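Side-chain contacts in fervidolysin (Fervidobacterium pennivorans, PDB 1R6V), which degrades keratin into peptides as a subtilisin-like serine protease, allowing the bacterium to grow on native feathers: residues A[241-244]-A[248-251]; A[179-184]-A[231-236]; A[59-64]-A[252-257]; A[279-284]-A[305-310]; A[21-26]-A[269-274]. The protein carries 1 engineered substitution. All blocks are in the same frame, centred on the assembly; numbering follows the deposited sequence.

Interaction 1. Residues A[241-244]-A[248-251]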
# COMPACT_ATOMS: atom_id res chain seq x y z
N ASN A 241 16.58 7.83 6.84
CA ASN A 241 17.38 6.67 6.49
C ASN A 241 17.63 6.62 4.99
O ASN A 241 18.02 5.59 4.44
CB ASN A 241 16.67 5.38 6.95
CG ASN A 241 15.32 5.20 6.29
OD1 ASN A 241 14.88 6.04 5.50
ND2 ASN A 241 14.65 4.10 6.61
N GLY A 242 17.40 7.75 4.33
CA GLY A 242 17.62 7.81 2.90
C GLY A 242 16.38 7.52 2.07
O GLY A 242 16.39 7.74 0.86
N TYR A 243 15.31 7.04 2.71
CA TYR A 243 14.09 6.75 1.95
C TYR A 243 13.61 8.06 1.35
O TYR A 243 13.49 9.06 2.07
CB TYR A 243 13.00 6.17 2.86
CG TYR A 243 11.73 5.83 2.11
CD1 TYR A 243 11.78 5.00 0.99
CD2 TYR A 243 10.50 6.34 2.50
CE1 TYR A 243 10.63 4.68 0.27
CE2 TYR A 243 9.34 6.02 1.80
CZ TYR A 243 9.42 5.19 0.68
OH TYR A 243 8.27 4.89 -0.03
N VAL A 244 13.31 8.07 0.05
CA VAL A 244 12.89 9.29 -0.63
C VAL A 244 11.45 9.70 -0.40
O VAL A 244 11.07 10.81 -0.76
CB VAL A 244 13.17 9.21 -2.16
CG1 VAL A 244 14.65 8.98 -2.40
CG2 VAL A 244 12.35 8.08 -2.80
N TYR A 248 7.94 10.26 -3.88
CA TYR A 248 9.00 10.13 -4.86
C TYR A 248 9.14 8.69 -5.39
O TYR A 248 9.53 8.50 -6.53
CB TYR A 248 10.33 10.67 -4.32
CG TYR A 248 10.33 12.18 -4.19
CD1 TYR A 248 10.09 12.80 -2.96
CD2 TYR A 248 10.53 12.99 -5.30
CE1 TYR A 248 10.03 14.21 -2.86
CE2 TYR A 248 10.47 14.39 -5.21
CZ TYR A 248 10.23 14.98 -3.99
OH TYR A 248 10.17 16.36 -3.90
N VAL A 249 8.81 7.71 -4.56
CA VAL A 249 8.84 6.32 -5.04
C VAL A 249 7.76 6.18 -6.14
O VAL A 249 8.01 5.58 -7.19
CB VAL A 249 8.55 5.31 -3.90
CG1 VAL A 249 8.35 3.90 -4.50
CG2 VAL A 249 9.74 5.29 -2.92
N ALA A 250 6.57 6.72 -5.89
CA ALA A 250 5.51 6.67 -6.90
C ALA A 250 6.02 7.31 -8.20
O ALA A 250 5.80 6.79 -9.30
CB ALA A 250 4.23 7.38 -6.39
N ALA A 251 6.70 8.45 -8.09
CA ALA A 251 7.25 9.12 -9.27
C ALA A 251 8.23 8.20 -9.99
O ALA A 251 8.23 8.13 -11.21
CB ALA A 251 7.97 10.41 -8.88
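Y243 and V244 lean on Y248 and V249 where a loop of the subtilisin-like catalytic domain runs into helix 246-258. The contact joins that loop to the first turns of the helix. The side chain of V249 is about 10 Å from that of D162, which is inferred to belong to the charge relay system. In Y243, CG is anti to the backbone N (chi1 -179°). This carries the far end of the ring to V249, where CE1 comes within 3.4 Å of CG2. The two side chains cross at about a right angle. The methyl approaches the ring obliquely. The hydroxyl of Y243 is held by D246, just outside the contact. V244 works through one branch. Its CG2 lies between its own N and carbonyl carbon and packs 3.6 Å from CB of Y248. The same methyl touches CG2 of V249 at 3.8 Å, so it fits between the two helix residues. Beyond CB, the ring of Y248 leads away from the loop. No hydrogen bond joins the two segments. N241 shapes the loop from within: its OD1 accepts from Y243 N at 3.0 Å, an Asx turn, with the donor above the carbonyl plane. N241 ND2 binds the R98 carbonyl in the propeptide. At the other end, V244 O meets the edge of the Y248 ring, 3.1 Å from CD1.

Interaction 2. Residues A[179-184]-A[231-236]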
# COMPACT_ATOMS: atom_id res chain seq x y z
N GLY A 179 18.66 5.47 -16.03
CA GLY A 179 17.76 5.32 -14.90
C GLY A 179 17.24 6.64 -14.37
O GLY A 179 17.38 7.68 -15.02
N TYR A 180 16.68 6.60 -13.17
CA TYR A 180 16.08 7.79 -12.56
C TYR A 180 16.30 7.88 -11.04
O TYR A 180 16.21 6.88 -10.32
CB TYR A 180 14.59 7.77 -12.91
CG TYR A 180 13.80 9.02 -12.57
CD1 TYR A 180 14.15 10.26 -13.10
CD2 TYR A 180 12.66 8.94 -11.77
CE1 TYR A 180 13.38 11.40 -12.83
CE2 TYR A 180 11.89 10.06 -11.50
CZ TYR A 180 12.25 11.28 -12.03
OH TYR A 180 11.48 12.39 -11.74
N ARG A 181 16.59 9.09 -10.59
CA ARG A 181 16.79 9.42 -9.18
C ARG A 181 15.67 10.42 -8.90
O ARG A 181 15.85 11.65 -8.99
CB ARG A 181 18.16 10.10 -9.02
CG ARG A 181 18.61 10.35 -7.60
CD ARG A 181 19.92 11.13 -7.61
NE ARG A 181 20.46 11.25 -6.27
CZ ARG A 181 21.56 11.94 -5.96
NH1 ARG A 181 22.22 12.58 -6.91
NH2 ARG A 181 21.99 11.97 -4.71
N PRO A 182 14.48 9.92 -8.54
CA PRO A 182 13.32 10.78 -8.28
C PRO A 182 13.45 11.89 -7.25
O PRO A 182 12.83 12.93 -7.42
CB PRO A 182 12.20 9.78 -7.94
CG PRO A 182 12.94 8.60 -7.38
CD PRO A 182 14.17 8.50 -8.25
N ALA A 183 14.26 11.71 -6.22
CA ALA A 183 14.40 12.73 -5.19
C ALA A 183 14.80 14.08 -5.78
O ALA A 183 14.45 15.12 -5.24
CB ALA A 183 15.44 12.29 -4.16
N PHE A 184 15.53 14.04 -6.89
CA PHE A 184 15.99 15.28 -7.51
C PHE A 184 15.60 15.38 -8.97
O PHE A 184 16.15 16.20 -9.71
CB PHE A 184 17.50 15.39 -7.37
CG PHE A 184 17.98 15.29 -5.95
CD1 PHE A 184 18.37 14.06 -5.41
CD2 PHE A 184 18.00 16.41 -5.14
CE1 PHE A 184 18.78 13.96 -4.09
CE2 PHE A 184 18.40 16.32 -3.81
CZ PHE A 184 18.79 15.09 -3.28
N ILE A 231 15.45 4.82 -4.75
CA ILE A 231 14.47 5.19 -3.74
C ILE A 231 15.04 5.22 -2.32
O ILE A 231 14.36 5.67 -1.39
CB ILE A 231 13.18 4.33 -3.83
CG1 ILE A 231 13.47 2.85 -3.53
CG2 ILE A 231 12.57 4.50 -5.21
CD1 ILE A 231 12.22 2.12 -2.96
N PHE A 232 16.28 4.72 -2.17
CA PHE A 232 17.03 4.82 -0.93
C PHE A 232 18.27 5.55 -1.41
O PHE A 232 19.15 4.98 -2.04
CB PHE A 232 17.34 3.46 -0.30
CG PHE A 232 16.18 2.92 0.46
CD1 PHE A 232 15.23 2.13 -0.18
CD2 PHE A 232 15.97 3.31 1.78
CE1 PHE A 232 14.07 1.74 0.49
CE2 PHE A 232 14.80 2.92 2.46
CZ PHE A 232 13.85 2.14 1.81
N ASP A 233 18.26 6.84 -1.14
CA ASP A 233 19.30 7.76 -1.55
C ASP A 233 20.28 8.02 -0.39
O ASP A 233 20.26 7.29 0.61
CB ASP A 233 18.60 9.05 -2.01
CG ASP A 233 19.37 9.80 -3.09
OD1 ASP A 233 20.54 10.16 -2.84
OD2 ASP A 233 18.81 10.04 -4.18
N ASP A 234 21.13 9.03 -0.54
CA ASP A 234 22.10 9.37 0.51
C ASP A 234 21.37 10.08 1.65
O ASP A 234 20.86 11.19 1.46
CB ASP A 234 23.17 10.30 -0.06
CG ASP A 234 24.31 10.54 0.92
OD1 ASP A 234 24.11 10.40 2.14
OD2 ASP A 234 25.42 10.88 0.45
N PRO A 235 21.31 9.47 2.84
CA PRO A 235 20.63 10.12 3.96
C PRO A 235 21.16 11.51 4.31
O PRO A 235 20.48 12.29 4.97
CB PRO A 235 20.80 9.13 5.11
CG PRO A 235 22.04 8.40 4.75
CD PRO A 235 21.90 8.19 3.27
N ALA A 236 22.37 11.82 3.85
CA ALA A 236 22.96 13.12 4.12
C ALA A 236 22.30 14.16 3.22
O ALA A 236 22.29 15.35 3.54
CB ALA A 236 24.47 13.08 3.87
O HOH W 1 16.23 9.58 -5.63
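R181 and D233 form a side-on salt bridge between the 179-181/186-188 beta hairpin and the loop after strand 225-230. From CB of R181, the chain sets out with CG anti to the backbone N (chi1 -172°) and runs extended to NE. CG passes 3.4 Å from D233 OD2. CD follows a little further off. NE then donates to OD2 at 2.9 Å, nearly straight at 171°. NH2 donates to D233 OD1 at 3.0 Å. Both oxygens use their syn lone pairs. The guanidinium and carboxylate are nearly coplanar, 17° apart. NH1 has its own mate, a salt bridge to E186. F184 CD1 lies over one face of the guanidinium, 3.6 Å above the plane. The ring of Y196 makes a cation-pi contact with R181. D233 is gripped further. Its OD1 takes D234 N at 2.6 Å through the anti lone pair. A water donates to OD2 and accepts from A183 N, each at 3.0 Å. D234 in turn caps helix 235-238 through A236 N. The buried carboxylate of D233 thus has four donors, two on each oxygen. This is likely to keep it ionised and fixed in rotation, with the loop tied to the hairpin.

Interaction 3. Residues A[59-64]-A[252-257]; sequences LPQIKV and GIIWAT
Q61 of the propeptide lies against I254 of the catalytic domain with an unusual first torsion, chi1 22°, well off a staggered position. Its CG is modelled too near CG2 of I254 to be real, so the detail of that touch is doubtful. Q61 belongs to the tight link of a beta hairpin, strands 54-59 and 64-68, at one edge of the four-stranded propeptide sheet. A G1 beta bulge closes it: K63 and V64 both face L59. L59 N donates to V64 O at 2.8 Å, and L59 O accepts from I62 N and V64 N on opposite faces of its plane. The hairpin end rests on helix 246-258, and Y283 of helix 275-286 also touches Q61. A glycine in place of Q61 would probably leave that flank of I254 uncovered and take away the touch on Y283. I62 flanks the same isoleucine. It also reaches A250 one turn earlier, while L59 packs on A250 and A251. The I254 chain turns at chi2 (53°), which brings its end methyl round to I62. There CD1 of I254 meets CG2 of I62 at 4.1 Å.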
# COMPACT_ATOMS: atom_id res chain seq x y z
N LEU A 59 2.23 14.45 -9.98
CA LEU A 59 2.23 13.16 -10.65
C LEU A 59 0.88 12.98 -11.30
O LEU A 59 0.04 12.24 -10.81
CB LEU A 59 2.46 12.04 -9.63
CG LEU A 59 3.87 12.03 -9.05
CD1 LEU A 59 3.94 10.98 -7.95
CD2 LEU A 59 4.88 11.72 -10.17
N PRO A 60 0.64 13.66 -12.42
CA PRO A 60 -0.66 13.54 -13.08
C PRO A 60 -1.08 12.15 -13.51
O PRO A 60 -2.29 11.87 -13.57
CB PRO A 60 -0.56 14.55 -14.23
CG PRO A 60 0.89 14.64 -14.52
CD PRO A 60 1.56 14.55 -13.16
N GLN A 61 -0.11 11.26 -13.78
CA GLN A 61 -0.43 9.89 -14.19
C GLN A 61 -1.28 9.15 -13.17
O GLN A 61 -2.05 8.26 -13.55
CB GLN A 61 0.85 9.10 -14.49
CG GLN A 61 2.07 9.64 -13.83
CD GLN A 61 2.71 10.77 -14.63
OE1 GLN A 61 3.24 10.57 -15.73
NE2 GLN A 61 2.67 11.94 -14.07
N ILE A 62 -1.15 9.50 -11.88
CA ILE A 62 -1.98 8.89 -10.84
C ILE A 62 -2.70 9.97 -10.02
O ILE A 62 -3.15 9.74 -8.89
CB ILE A 62 -1.18 7.95 -9.87
CG1 ILE A 62 -0.08 8.73 -9.16
CG2 ILE A 62 -0.63 6.75 -10.64
CD1 ILE A 62 0.64 7.91 -8.06
N LYS A 63 -2.82 11.16 -10.60
CA LYS A 63 -3.51 12.28 -9.96
C LYS A 63 -3.12 12.52 -8.50
O LYS A 63 -3.96 12.50 -7.59
CB LYS A 63 -5.03 12.07 -10.06
CG LYS A 63 -5.59 12.22 -11.47
CD LYS A 63 -7.07 11.84 -11.48
CE LYS A 63 -7.78 12.28 -12.74
NZ LYS A 63 -7.77 13.77 -12.89
N VAL A 64 -1.83 12.77 -8.29
CA VAL A 64 -1.28 13.03 -6.97
C VAL A 64 -0.43 14.28 -6.99
O VAL A 64 0.26 14.55 -7.97
CB VAL A 64 -0.39 11.86 -6.47
CG1 VAL A 64 0.43 12.30 -5.25
CG2 VAL A 64 -1.25 10.67 -6.10
N GLY A 252 9.08 7.51 -9.22
CA GLY A 252 10.04 6.59 -9.83
C GLY A 252 9.38 5.39 -10.50
O GLY A 252 9.83 4.94 -11.56
N ILE A 253 8.32 4.88 -9.89
CA ILE A 253 7.60 3.73 -10.45
C ILE A 253 6.89 4.15 -11.72
O ILE A 253 6.89 3.43 -12.72
CB ILE A 253 6.57 3.17 -9.44
CG1 ILE A 253 7.32 2.38 -8.36
CG2 ILE A 253 5.53 2.27 -10.14
CD1 ILE A 253 6.43 2.00 -7.17
N ILE A 254 6.30 5.34 -11.69
CA ILE A 254 5.62 5.85 -12.88
C ILE A 254 6.64 6.08 -14.01
O ILE A 254 6.40 5.74 -15.17
CB ILE A 254 4.87 7.18 -12.58
CG1 ILE A 254 3.48 6.91 -11.98
CG2 ILE A 254 4.63 7.93 -13.90
CD1 ILE A 254 3.41 5.99 -10.77
N TRP A 255 7.78 6.67 -13.66
CA TRP A 255 8.83 6.93 -14.64
C TRP A 255 9.28 5.61 -15.27
O TRP A 255 9.39 5.49 -16.50
CB TRP A 255 10.03 7.59 -13.95
CG TRP A 255 11.05 8.17 -14.87
CD1 TRP A 255 11.11 9.46 -15.32
CD2 TRP A 255 12.18 7.49 -15.44
NE1 TRP A 255 12.23 9.63 -16.13
CE2 TRP A 255 12.89 8.43 -16.21
CE3 TRP A 255 12.66 6.17 -15.37
CZ2 TRP A 255 14.07 8.10 -16.91
CZ3 TRP A 255 13.83 5.83 -16.06
CH2 TRP A 255 14.51 6.79 -16.82
N ALA A 256 9.54 4.61 -14.44
CA ALA A 256 10.00 3.31 -14.94
C ALA A 256 8.98 2.67 -15.87
O ALA A 256 9.34 2.08 -16.90
CB ALA A 256 10.30 2.37 -13.77
N THR A 257 7.72 2.75 -15.49
CA THR A 257 6.64 2.19 -16.31
C THR A 257 6.57 2.92 -17.65
O THR A 257 6.48 2.30 -18.72
CB THR A 257 5.29 2.35 -15.60
OG1 THR A 257 5.31 1.62 -14.37
CG2 THR A 257 4.14 1.83 -16.49

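Interaction 4. Residues A[279-284]-A[305-310]; sequences EAFDYA and QYPAGY
F281 swings its ring toward P307 and Y310 with chi1 at -95°, off the usual staggered value. The peptide bond before P307 is cis, and the proline presents its ring carbons to the phenylalanine. CB of P307 stands over one face of the F281 ring, 3.8 Å from its centroid and 29° off the normal, a CH-pi contact. The nearest ring atom is CZ, 3.4 Å from P307 CB. CZ also meets P307 CG at 3.6 Å. Y310 reaches the other end of the same ring, with CD1 4.4 Å from F281 CG. These two rings meet obliquely, their planes 49° apart and their centroids 6.0 Å apart. The arrangement belongs to the subtilisin core, where helix 275-286 packs on the central sheet. The loop 305-310 after strand 290-294 carries the cis proline at this place, as in other subtilisins. A type I turn from P307 to Y310 brings both partners to the same side, closed by Y310 N donating to P307 O at 3.1 Å. H266, I253 and V293 also touch the F281 side chain. With an alanine here in place of F281, a gap between helix and loop would probably open, and P307 CB would lose the aromatic face under it. The hydroxyl of Y310 bonds to S274 N, just before the helix. Within the loop, CD2 of Y306 lies 3.4 Å above one face of the Y310 ring.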
# COMPACT_ATOMS: atom_id res chain seq x y z
N GLU A 279 -1.93 3.15 -5.81
CA GLU A 279 -2.18 3.68 -7.15
C GLU A 279 -0.99 3.49 -8.08
O GLU A 279 -1.14 3.18 -9.26
CB GLU A 279 -2.51 5.18 -7.10
CG GLU A 279 -3.90 5.51 -6.67
CD GLU A 279 -4.96 4.96 -7.62
OE1 GLU A 279 -5.04 5.38 -8.79
OE2 GLU A 279 -5.72 4.11 -7.17
N ALA A 280 0.22 3.68 -7.55
CA ALA A 280 1.41 3.52 -8.36
C ALA A 280 1.62 2.06 -8.77
O ALA A 280 1.98 1.76 -9.91
CB ALA A 280 2.62 4.03 -7.60
N PHE A 281 1.44 1.15 -7.82
CA PHE A 281 1.59 -0.26 -8.13
C PHE A 281 0.54 -0.71 -9.12
O PHE A 281 0.85 -1.48 -10.04
CB PHE A 281 1.51 -1.11 -6.86
CG PHE A 281 2.85 -1.43 -6.29
CD1 PHE A 281 3.67 -0.43 -5.77
CD2 PHE A 281 3.33 -2.73 -6.33
CE1 PHE A 281 4.97 -0.72 -5.30
CE2 PHE A 281 4.63 -3.04 -5.86
CZ PHE A 281 5.45 -2.03 -5.35
N ASP A 282 -0.68 -0.22 -8.96
CA ASP A 282 -1.77 -0.60 -9.86
C ASP A 282 -1.55 0.01 -11.25
O ASP A 282 -1.92 -0.59 -12.26
CB ASP A 282 -3.12 -0.17 -9.26
CG ASP A 282 -3.50 -0.99 -8.02
OD1 ASP A 282 -2.79 -1.97 -7.71
OD2 ASP A 282 -4.51 -0.64 -7.36
N TYR A 283 -0.95 1.20 -11.30
CA TYR A 283 -0.63 1.86 -12.56
C TYR A 283 0.36 0.99 -13.33
O TYR A 283 0.21 0.72 -14.53
CB TYR A 283 0.04 3.21 -12.29
CG TYR A 283 0.48 3.99 -13.52
CD1 TYR A 283 -0.41 4.85 -14.16
CD2 TYR A 283 1.79 3.92 -13.99
CE1 TYR A 283 0.02 5.64 -15.24
CE2 TYR A 283 2.23 4.70 -15.05
CZ TYR A 283 1.33 5.56 -15.67
OH TYR A 283 1.74 6.34 -16.72
N ALA A 284 1.41 0.56 -12.64
CA ALA A 284 2.39 -0.27 -13.30
C ALA A 284 1.76 -1.58 -13.81
O ALA A 284 1.98 -1.98 -14.95
CB ALA A 284 3.55 -0.56 -12.32
N GLN A 305 4.84 -4.42 5.67
CA GLN A 305 3.57 -4.95 5.21
C GLN A 305 3.35 -4.46 3.77
O GLN A 305 2.94 -5.24 2.93
CB GLN A 305 2.42 -4.46 6.10
CG GLN A 305 2.66 -4.57 7.59
CD GLN A 305 2.49 -5.98 8.11
OE1 GLN A 305 1.37 -6.51 8.12
NE2 GLN A 305 3.59 -6.60 8.54
N TYR A 306 3.62 -3.18 3.50
CA TYR A 306 3.44 -2.63 2.14
C TYR A 306 4.74 -2.08 1.56
O TYR A 306 5.53 -1.47 2.28
CB TYR A 306 2.34 -1.55 2.14
CG TYR A 306 1.02 -2.08 2.62
CD1 TYR A 306 0.62 -1.92 3.95
CD2 TYR A 306 0.21 -2.84 1.77
CE1 TYR A 306 -0.55 -2.50 4.42
CE2 TYR A 306 -0.96 -3.43 2.23
CZ TYR A 306 -1.33 -3.26 3.55
OH TYR A 306 -2.46 -3.88 4.00
N PRO A 307 4.94 -2.21 0.23
CA PRO A 307 4.06 -2.78 -0.80
C PRO A 307 3.82 -4.28 -0.92
O PRO A 307 3.00 -4.68 -1.73
CB PRO A 307 4.65 -2.23 -2.10
CG PRO A 307 6.13 -2.31 -1.80
CD PRO A 307 6.19 -1.72 -0.37
N ALA A 308 4.51 -5.11 -0.14
CA ALA A 308 4.32 -6.57 -0.25
C ALA A 308 2.86 -7.00 -0.13
O ALA A 308 2.43 -7.94 -0.79
CB ALA A 308 5.16 -7.29 0.83
N GLY A 309 2.10 -6.30 0.72
CA GLY A 309 0.70 -6.63 0.95
C GLY A 309 -0.32 -6.19 -0.09
O GLY A 309 -1.51 -6.50 0.05
N TYR A 310 0.09 -5.46 -1.12
CA TYR A 310 -0.88 -5.05 -2.14
C TYR A 310 -1.22 -6.24 -3.04
O TYR A 310 -0.33 -6.98 -3.46
CB TYR A 310 -0.33 -3.91 -3.00
CG TYR A 310 -0.18 -2.59 -2.25
CD1 TYR A 310 0.98 -1.83 -2.37
CD2 TYR A 310 -1.21 -2.10 -1.44
CE1 TYR A 310 1.12 -0.61 -1.70
CE2 TYR A 310 -1.08 -0.88 -0.77
CZ TYR A 310 0.09 -0.15 -0.91
OH TYR A 310 0.22 1.07 -0.27

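Interaction 5. Residues A[21-26]-A[269-274]; sequences FGELRD and GGWGYS
This surface contact is part of the interface between propeptide and catalytic domain, where R25 and E23 meet W271. The two propeptide side chains take different sides of the indole. R25 lies over one face. Its CB sits 3.6 Å from W271 CZ3 and equally near CH2, and CG follows above the ring. The chain then bends at chi2 (81°) and again at chi3. This brings the guanidinium over the rim of the indole, with NH1 3.7 Å from W271 CZ2. The two planes are tilted 39° apart, so the groups do not lie flat on each other. E23 comes to the ring edge, its CD 4.0 Å from CH2. Its carboxylate stands almost upright to the indole plane. W271 lies on the link between strand 263-269 of the central subtilisin sheet and helix 275-286, whose N-cap is S274. R98 of the propeptide holds the same link through the carbonyl of G272. W508 also touches E23. R25 and E23 are paired with each other as well: NH1 of R25 makes a salt bridge to OE1 of E23 at 2.9 Å. OE1 lies at the edge of the guanidinium, in its plane.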
# COMPACT_ATOMS: atom_id res chain seq x y z
N PHE A 21 -8.84 10.65 4.99
CA PHE A 21 -7.54 11.02 5.53
C PHE A 21 -6.75 9.77 5.87
O PHE A 21 -7.30 8.81 6.42
CB PHE A 21 -7.69 11.83 6.82
CG PHE A 21 -8.05 13.26 6.60
CD1 PHE A 21 -9.29 13.74 6.99
CD2 PHE A 21 -7.12 14.15 6.07
CE1 PHE A 21 -9.62 15.11 6.85
CE2 PHE A 21 -7.42 15.50 5.92
CZ PHE A 21 -8.68 15.98 6.32
N GLY A 22 -5.46 9.76 5.54
CA GLY A 22 -4.63 8.62 5.85
C GLY A 22 -4.42 8.52 7.35
O GLY A 22 -4.22 9.53 8.03
N GLU A 23 -4.46 7.30 7.88
CA GLU A 23 -4.30 7.11 9.32
C GLU A 23 -2.95 7.61 9.81
O GLU A 23 -1.92 7.36 9.19
CB GLU A 23 -4.44 5.62 9.68
CG GLU A 23 -4.24 5.35 11.17
CD GLU A 23 -4.48 3.90 11.56
OE1 GLU A 23 -4.32 3.58 12.76
OE2 GLU A 23 -4.81 3.09 10.68
N LEU A 24 -2.98 8.33 10.93
CA LEU A 24 -1.79 8.89 11.54
C LEU A 24 -1.36 8.04 12.74
O LEU A 24 -2.13 7.87 13.68
CB LEU A 24 -2.07 10.33 12.00
CG LEU A 24 -1.59 11.48 11.11
CD1 LEU A 24 -1.78 11.17 9.65
CD2 LEU A 24 -2.30 12.77 11.51
N ARG A 25 -0.14 7.53 12.68
CA ARG A 25 0.43 6.68 13.72
C ARG A 25 1.78 7.26 14.14
O ARG A 25 2.66 7.43 13.31
CB ARG A 25 0.64 5.28 13.16
CG ARG A 25 1.01 4.23 14.17
CD ARG A 25 -0.24 3.76 14.87
NE ARG A 25 -0.25 2.31 15.02
CZ ARG A 25 -1.28 1.53 14.71
NH1 ARG A 25 -2.40 2.07 14.24
NH2 ARG A 25 -1.20 0.22 14.89
N ASP A 26 1.96 7.55 15.43
CA ASP A 26 3.23 8.11 15.88
C ASP A 26 4.43 7.29 15.40
O ASP A 26 4.42 6.06 15.46
CB ASP A 26 3.27 8.22 17.40
CG ASP A 26 2.28 9.24 17.92
OD1 ASP A 26 2.33 10.39 17.46
OD2 ASP A 26 1.45 8.88 18.79
N GLY A 269 9.87 -1.82 2.54
CA GLY A 269 8.51 -1.76 3.00
C GLY A 269 8.30 -1.06 4.32
O GLY A 269 9.25 -0.61 4.96
N GLY A 270 7.03 -1.00 4.71
CA GLY A 270 6.65 -0.35 5.96
C GLY A 270 5.21 -0.66 6.31
O GLY A 270 4.45 -1.16 5.49
N TRP A 271 4.84 -0.35 7.55
CA TRP A 271 3.49 -0.60 8.04
C TRP A 271 2.36 0.16 7.32
O TRP A 271 1.27 -0.38 7.10
CB TRP A 271 3.44 -0.25 9.55
CG TRP A 271 2.04 -0.08 10.08
CD1 TRP A 271 1.20 -1.06 10.52
CD2 TRP A 271 1.29 1.15 10.17
NE1 TRP A 271 -0.02 -0.52 10.86
CE2 TRP A 271 0.01 0.83 10.66
CE3 TRP A 271 1.59 2.49 9.88
CZ2 TRP A 271 -0.98 1.80 10.86
CZ3 TRP A 271 0.60 3.45 10.08
CH2 TRP A 271 -0.66 3.10 10.57
N GLY A 272 2.63 1.40 6.95
CA GLY A 272 1.60 2.23 6.35
C GLY A 272 0.92 1.83 5.06
O GLY A 272 1.59 1.57 4.07
N TYR A 273 -0.42 1.77 5.08
CA TYR A 273 -1.18 1.46 3.87
C TYR A 273 -1.27 2.80 3.17
O TYR A 273 -1.88 3.74 3.68
CB TYR A 273 -2.61 1.02 4.20
CG TYR A 273 -3.41 0.57 2.99
CD1 TYR A 273 -3.53 -0.78 2.68
CD2 TYR A 273 -4.08 1.49 2.18
CE1 TYR A 273 -4.31 -1.21 1.61
CE2 TYR A 273 -4.86 1.07 1.10
CZ TYR A 273 -4.97 -0.29 0.83
OH TYR A 273 -5.76 -0.73 -0.20
N SER A 274 -0.65 2.90 2.00
CA SER A 274 -0.65 4.16 1.26
C SER A 274 -1.54 4.08 0.04
O SER A 274 -1.39 3.16 -0.78
CB SER A 274 0.79 4.48 0.83
OG SER A 274 0.86 5.49 -0.17

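How the interactions relate
Interactions 1 and 2 sit side by side, centres 7 Å apart. Backbone bonds G242 O to D233 N and V244 N to I231 O join them. Helix 246-258 serves interactions 1 and 3. A250 ties interaction 1 to interactions 3 and 4, touching I62 and A280. I253 and F281 link interactions 3 and 4. Interactions 4 and 5 meet where Y306 pairs with G270. Along the chain, interaction 5 closes the longest loop, with interaction 3 nested inside it and interactions 2 and 1 inside that. Interaction 4 follows. Interactions 3 and 5 join the propeptide to the catalytic domain at two places, centres about 20 Å apart, so it is held at both; the others lie within the catalytic domain.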